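PDB 4IIY: MccF from Escherichia coli, which probably acts as a serine carboxypeptidase-like hydrolase of the peptidase S66 family that confers self-immunity to microcin C7. Local coordinates for residues B[237-247]-B[260-271]. The protein carries 1 engineered substitution. Residues are numbered along the deposited sequence; the frame is centred on the assembly and turned at random.
Sequences VEGRVIGGNLN and EIRNGDILFIED. With 1EI (5'-O-(L-alpha-glutamylsulfamoyl)inosine), chain K; EDO (1,2-ethanediol), chain M; EDO (1,2-ethanediol), chain L.
Asp265 OD2 is gripped by two donors: it turns its syn lone pair to Arg240 NH2 at 2.8 Å, while the backbone N of Arg262, also at 2.8 Å, meets it from above the carboxylate plane. Arg240 reaches it side-on: its chain bends at chi3 (67°), which brings NE to 3.1 Å from Asp265 OD1 while NH2 also donates to the carbonyl O of Glu260. The guanidinium of Arg262 lies flat on that of Arg240, planes 20° apart. Each arginine has a carboxylate partner, Asp265 for Arg240 and, in a weak salt bridge, Glu260 for Arg262, consistent with this close stacking. Ile242 CD1 lies over the opposite face of Arg240. Through its bonds to Asp265 and Glu260 O, Arg240 ties the type II turn 262-265 and the loop before it to strand 236-245.

Beyond Asp265 the two strands run parallel, Arg240 O receiving Ile266 N and the bonds continuing to Leu246 N on Glu270 O. On one face Val241 CG2 packs against Phe268 CB (3.5 Å). Farther along, Asn245 ND2 donates almost straight (174°) to Glu270 OE2, 3.0 Å away and well out of the carboxylate plane. Tyr164 OH also bonds to OE2, while OE1 bonds to His338 ND1, consistent with the predicted Glu270-His338 charge relay. Asn245 is the N-cap of helix 246-249, and its OD1 bonds to Thr248 OG1. Asp271 OD1 takes Asn247 N at 2.9 Å, and Asn247 ND2 holds OE2 of the glutamyl sulfamoyl inosine.

The strands are the parallel pair of a beta-alpha-beta unit joined through helix 246-249; 266-270 lies between 236-245 and 297-301, and helix 276-288 packs on Leu246.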
loop_
_atom_site.group_PDB
_atom_site.type_symbol
_atom_site.label_atom_id
_atom_site.label_comp_id
_atom_site.label_asym_id
_atom_site.label_seq_id
_atom_site.Cartn_x
_atom_site.Cartn_y
_atom_site.Cartn_z
ATOM N N VAL B 237 7.323 -29.272 4.469
ATOM C CA VAL B 237 7.829 -28.369 3.442
ATOM C C VAL B 237 9.044 -27.633 3.974
ATOM O O VAL B 237 8.983 -27.026 5.042
ATOM C CB VAL B 237 6.772 -27.328 3.023
ATOM C CG1 VAL B 237 7.369 -26.334 2.029
ATOM C CG2 VAL B 237 5.552 -28.018 2.433
ATOM N N GLU B 238 10.140 -27.671 3.228
ATOM C CA GLU B 238 11.362 -26.978 3.610
ATOM C C GLU B 238 11.787 -26.031 2.499
ATOM O O GLU B 238 11.872 -26.427 1.333
ATOM C CB GLU B 238 12.497 -27.962 3.904
ATOM C CG GLU B 238 13.789 -27.292 4.335
ATOM C CD GLU B 238 14.826 -28.290 4.813
ATOM O OE1 GLU B 238 14.561 -29.509 4.722
ATOM O OE2 GLU B 238 15.900 -27.859 5.283
ATOM N N GLY B 239 12.055 -24.776 2.848
ATOM C CA GLY B 239 12.453 -23.788 1.860
ATOM C C GLY B 239 12.892 -22.496 2.515
ATOM O O GLY B 239 12.629 -22.265 3.699
ATOM N N ARG B 240 13.575 -21.654 1.747
ATOM C CA ARG B 240 14.019 -20.350 2.226
ATOM C C ARG B 240 12.826 -19.469 2.567
ATOM O O ARG B 240 11.930 -19.302 1.751
ATOM C CB ARG B 240 14.836 -19.661 1.135
ATOM C CG ARG B 240 15.320 -18.278 1.528
ATOM C CD ARG B 240 16.033 -17.563 0.388
ATOM N NE ARG B 240 15.123 -17.251 -0.710
ATOM C CZ ARG B 240 15.274 -16.226 -1.544
ATOM N NH1 ARG B 240 16.298 -15.389 -1.406
ATOM N NH2 ARG B 240 14.387 -16.036 -2.512
ATOM N N VAL B 241 12.827 -18.887 3.764
ATOM C CA VAL B 241 11.747 -17.983 4.138
ATOM C C VAL B 241 12.041 -16.545 3.703
ATOM O O VAL B 241 13.163 -16.049 3.858
ATOM C CB VAL B 241 11.433 -18.053 5.648
ATOM C CG1 VAL B 241 12.589 -17.550 6.494
ATOM C CG2 VAL B 241 10.160 -17.273 5.967
ATOM N N ILE B 242 11.030 -15.892 3.138
ATOM C CA ILE B 242 11.163 -14.521 2.653
ATOM C C ILE B 242 9.879 -13.778 2.984
ATOM O O ILE B 242 8.788 -14.347 2.895
ATOM C CB ILE B 242 11.377 -14.478 1.116
ATOM C CG1 ILE B 242 12.712 -15.097 0.728
ATOM C CG2 ILE B 242 11.332 -13.042 0.590
ATOM C CD1 ILE B 242 13.895 -14.221 1.059
ATOM N N GLY B 243 10.001 -12.503 3.353
ATOM C CA GLY B 243 8.825 -11.659 3.516
ATOM C C GLY B 243 8.918 -10.686 4.672
ATOM O O GLY B 243 9.944 -10.036 4.862
ATOM N N GLY B 244 7.838 -10.579 5.439
ATOM C CA GLY B 244 7.735 -9.629 6.537
ATOM C C GLY B 244 6.350 -9.025 6.576
ATOM O O GLY B 244 5.350 -9.697 6.281
ATOM N N ASN B 245 6.284 -7.749 6.941
ATOM C CA ASN B 245 5.003 -7.055 6.965
ATOM C C ASN B 245 4.554 -6.781 5.538
ATOM O O ASN B 245 5.222 -6.065 4.791
ATOM C CB ASN B 245 5.124 -5.758 7.765
ATOM C CG ASN B 245 3.800 -5.023 7.897
ATOM O OD1 ASN B 245 3.477 -4.138 7.090
ATOM N ND2 ASN B 245 3.033 -5.365 8.926
ATOM N N LEU B 246 3.415 -7.341 5.157
ATOM C CA LEU B 246 3.002 -7.325 3.759
ATOM C C LEU B 246 2.657 -5.922 3.268
ATOM O O LEU B 246 3.095 -5.511 2.196
ATOM C CB LEU B 246 1.854 -8.308 3.532
ATOM C CG LEU B 246 1.274 -8.373 2.124
ATOM C CD1 LEU B 246 2.352 -8.640 1.077
ATOM C CD2 LEU B 246 0.172 -9.441 2.079
ATOM N N ASN B 247 1.891 -5.166 4.049
ATOM C CA ASN B 247 1.609 -3.805 3.635
ATOM C C ASN B 247 2.904 -3.010 3.420
ATOM O O ASN B 247 3.023 -2.231 2.468
ATOM C CB ASN B 247 0.710 -3.116 4.655
ATOM C CG ASN B 247 0.111 -1.836 4.120
ATOM O OD1 ASN B 247 -0.592 -1.845 3.115
ATOM N ND2 ASN B 247 0.395 -0.726 4.785
ATOM N N GLU B 260 14.061 -10.980 -4.590
ATOM C CA GLU B 260 13.354 -11.825 -5.544
ATOM C C GLU B 260 12.813 -13.059 -4.827
ATOM O O GLU B 260 13.559 -13.745 -4.125
ATOM C CB GLU B 260 14.278 -12.269 -6.683
ATOM C CG GLU B 260 13.576 -13.145 -7.719
ATOM C CD GLU B 260 14.528 -13.817 -8.694
ATOM O OE1 GLU B 260 15.699 -14.049 -8.330
ATOM O OE2 GLU B 260 14.095 -14.122 -9.825
ATOM N N ILE B 261 11.528 -13.330 -5.015
ATOM C CA ILE B 261 10.907 -14.554 -4.523
ATOM C C ILE B 261 11.091 -15.641 -5.567
ATOM O O ILE B 261 10.891 -15.407 -6.760
ATOM C CB ILE B 261 9.420 -14.334 -4.218
ATOM C CG1 ILE B 261 9.292 -13.348 -3.054
ATOM C CG2 ILE B 261 8.728 -15.658 -3.890
ATOM C CD1 ILE B 261 7.873 -12.878 -2.769
ATOM N N ARG B 262 11.498 -16.821 -5.116
ATOM C CA ARG B 262 11.871 -17.886 -6.035
ATOM C C ARG B 262 11.082 -19.153 -5.797
ATOM O O ARG B 262 10.532 -19.364 -4.717
ATOM C CB ARG B 262 13.366 -18.179 -5.916
ATOM C CG ARG B 262 14.236 -16.987 -6.305
ATOM C CD ARG B 262 15.674 -17.392 -6.587
ATOM N NE ARG B 262 16.469 -17.503 -5.368
ATOM C CZ ARG B 262 17.223 -16.525 -4.878
ATOM N NH1 ARG B 262 17.288 -15.356 -5.501
ATOM N NH2 ARG B 262 17.916 -16.717 -3.763
ATOM N N ASN B 263 11.019 -19.991 -6.828
ATOM C CA ASN B 263 10.383 -21.294 -6.702
ATOM C C ASN B 263 10.864 -22.016 -5.454
ATOM O O ASN B 263 12.063 -22.119 -5.212
ATOM C CB ASN B 263 10.688 -22.160 -7.927
ATOM C CG ASN B 263 9.950 -21.701 -9.166
ATOM O OD1 ASN B 263 8.835 -21.188 -9.090
ATOM N ND2 ASN B 263 10.568 -21.903 -10.326
ATOM N N GLY B 264 9.920 -22.524 -4.674
ATOM C CA GLY B 264 10.268 -23.276 -3.486
ATOM C C GLY B 264 10.400 -22.473 -2.205
ATOM O O GLY B 264 10.500 -23.062 -1.140
ATOM N N ASP B 265 10.409 -21.144 -2.290
ATOM C CA ASP B 265 10.460 -20.319 -1.083
ATOM C C ASP B 265 9.236 -20.553 -0.204
ATOM O O ASP B 265 8.168 -20.951 -0.680
ATOM C CB ASP B 265 10.497 -18.825 -1.432
ATOM C CG ASP B 265 11.859 -18.341 -1.896
ATOM O OD1 ASP B 265 12.888 -19.048 -1.752
ATOM O OD2 ASP B 265 11.892 -17.193 -2.399
ATOM N N ILE B 266 9.396 -20.277 1.083
ATOM C CA ILE B 266 8.268 -20.169 2.003
ATOM C C ILE B 266 7.971 -18.685 2.212
ATOM O O ILE B 266 8.847 -17.936 2.627
ATOM C CB ILE B 266 8.572 -20.854 3.355
ATOM C CG1 ILE B 266 8.719 -22.364 3.156
ATOM C CG2 ILE B 266 7.485 -20.542 4.383
ATOM C CD1 ILE B 266 9.148 -23.118 4.402
ATOM N N LEU B 267 6.752 -18.260 1.910
ATOM C CA LEU B 267 6.389 -16.859 2.086
ATOM C C LEU B 267 5.939 -16.624 3.510
ATOM O O LEU B 267 5.025 -17.297 3.977
ATOM C CB LEU B 267 5.246 -16.478 1.143
ATOM C CG LEU B 267 4.762 -15.030 1.266
ATOM C CD1 LEU B 267 5.809 -14.083 0.720
ATOM C CD2 LEU B 267 3.441 -14.856 0.539
ATOM N N PHE B 268 6.561 -15.665 4.195
ATOM C CA PHE B 268 6.129 -15.234 5.522
ATOM C C PHE B 268 5.534 -13.833 5.394
ATOM O O PHE B 268 6.211 -12.906 4.929
ATOM C CB PHE B 268 7.319 -15.221 6.490
ATOM C CG PHE B 268 7.065 -14.430 7.742
ATOM C CD1 PHE B 268 6.120 -14.852 8.661
ATOM C CD2 PHE B 268 7.758 -13.256 7.991
ATOM C CE1 PHE B 268 5.869 -14.103 9.817
ATOM C CE2 PHE B 268 7.516 -12.512 9.143
ATOM C CZ PHE B 268 6.571 -12.939 10.053
ATOM N N ILE B 269 4.276 -13.690 5.800
ATOM C CA ILE B 269 3.598 -12.397 5.745
ATOM C C ILE B 269 2.748 -12.183 6.993
ATOM O O ILE B 269 2.114 -13.118 7.518
ATOM C CB ILE B 269 2.719 -12.239 4.486
ATOM C CG1 ILE B 269 1.915 -13.515 4.246
ATOM C CG2 ILE B 269 3.578 -11.893 3.279
ATOM C CD1 ILE B 269 0.834 -13.370 3.178
ATOM N N GLU B 270 2.756 -10.952 7.492
ATOM C CA GLU B 270 1.862 -10.569 8.580
ATOM C C GLU B 270 1.406 -9.142 8.351
ATOM O O GLU B 270 2.109 -8.346 7.717
ATOM C CB GLU B 270 2.539 -10.729 9.948
ATOM C CG GLU B 270 3.725 -9.802 10.216
ATOM C CD GLU B 270 3.346 -8.480 10.892
ATOM O OE1 GLU B 270 2.309 -8.413 11.602
ATOM O OE2 GLU B 270 4.104 -7.487 10.721
ATOM N N ASP B 271 0.221 -8.821 8.853
ATOM C CA ASP B 271 -0.271 -7.446 8.832
ATOM C C ASP B 271 -0.939 -7.120 10.167
ATOM O O ASP B 271 -1.196 -8.008 10.974
ATOM C CB ASP B 271 -1.233 -7.184 7.658
ATOM C CG ASP B 271 -0.513 -6.939 6.338
ATOM O OD1 ASP B 271 0.271 -5.969 6.279
ATOM O OD2 ASP B 271 -0.742 -7.696 5.366
HETATM O O6 1EI K . -1.157 4.420 21.182
HETATM C C6 1EI K . -1.041 3.182 21.055
HETATM N N1 1EI K . -1.815 2.329 21.756
HETATM C C2 1EI K . -1.698 0.995 21.633
HETATM N N3 1EI K . -0.811 0.407 20.815
HETATM C C5 1EI K . -0.042 2.614 20.132
HETATM C C4 1EI K . 0.021 1.156 20.060
HETATM N N7 1EI K . 0.897 3.084 19.286
HETATM C C8 1EI K . 1.509 2.018 18.716
HETATM N N9 1EI K . 0.978 0.877 19.183
HETATM C "C1'" 1EI K . 1.368 -0.489 18.796
HETATM O "O4'" 1EI K . 2.744 -0.573 18.458
HETATM C "C2'" 1EI K . 0.610 -0.866 17.541
HETATM O "O2'" 1EI K . -0.619 -1.505 17.885
HETATM C "C3'" 1EI K . 1.559 -1.806 16.833
HETATM O "O3'" 1EI K . 1.135 -3.151 17.034
HETATM C "C4'" 1EI K . 2.907 -1.623 17.507
HETATM C "C5'" 1EI K . 4.004 -1.285 16.506
HETATM O "O5'" 1EI K . 3.732 -0.041 15.853
HETATM S SBF 1EI K . 4.493 0.287 14.562
HETATM O OAE 1EI K . 4.660 1.722 14.477
HETATM O OAF 1EI K . 5.753 -0.402 14.649
HETATM N NAQ 1EI K . 3.643 -0.281 13.399
HETATM C C 1EI K . 3.991 -0.340 12.097
HETATM O O 1EI K . 5.045 0.027 11.588
HETATM C CA 1EI K . 2.982 -0.964 11.176
HETATM N N 1EI K . 1.753 -1.269 11.887
HETATM C CB 1EI K . 2.727 -0.042 9.988
HETATM C CG 1EI K . 2.525 -0.841 8.704
HETATM C CD 1EI K . 1.113 -1.375 8.627
HETATM O OE1 1EI K . 0.432 -1.439 9.672
HETATM O OE2 1EI K . 0.683 -1.731 7.516
HETATM C C1 EDO M . 8.368 -10.298 -5.833
HETATM O O1 EDO M . 7.471 -10.624 -6.905
HETATM C C2 EDO M . 9.802 -10.370 -6.331
HETATM O O2 EDO M . 10.042 -11.704 -6.789
HETATM C C1 EDO L . -1.495 -11.986 8.118
HETATM O O1 EDO L . -1.394 -11.296 9.376
HETATM C C2 EDO L . -2.942 -12.166 7.685
HETATM O O2 EDO L . -3.511 -10.889 7.358
HETATM O O HOH W 1 11.210 -25.642 -1.128
HETATM O O HOH W 2 16.191 -13.167 -3.257
HETATM O O HOH W 3 0.306 -4.349 8.412
#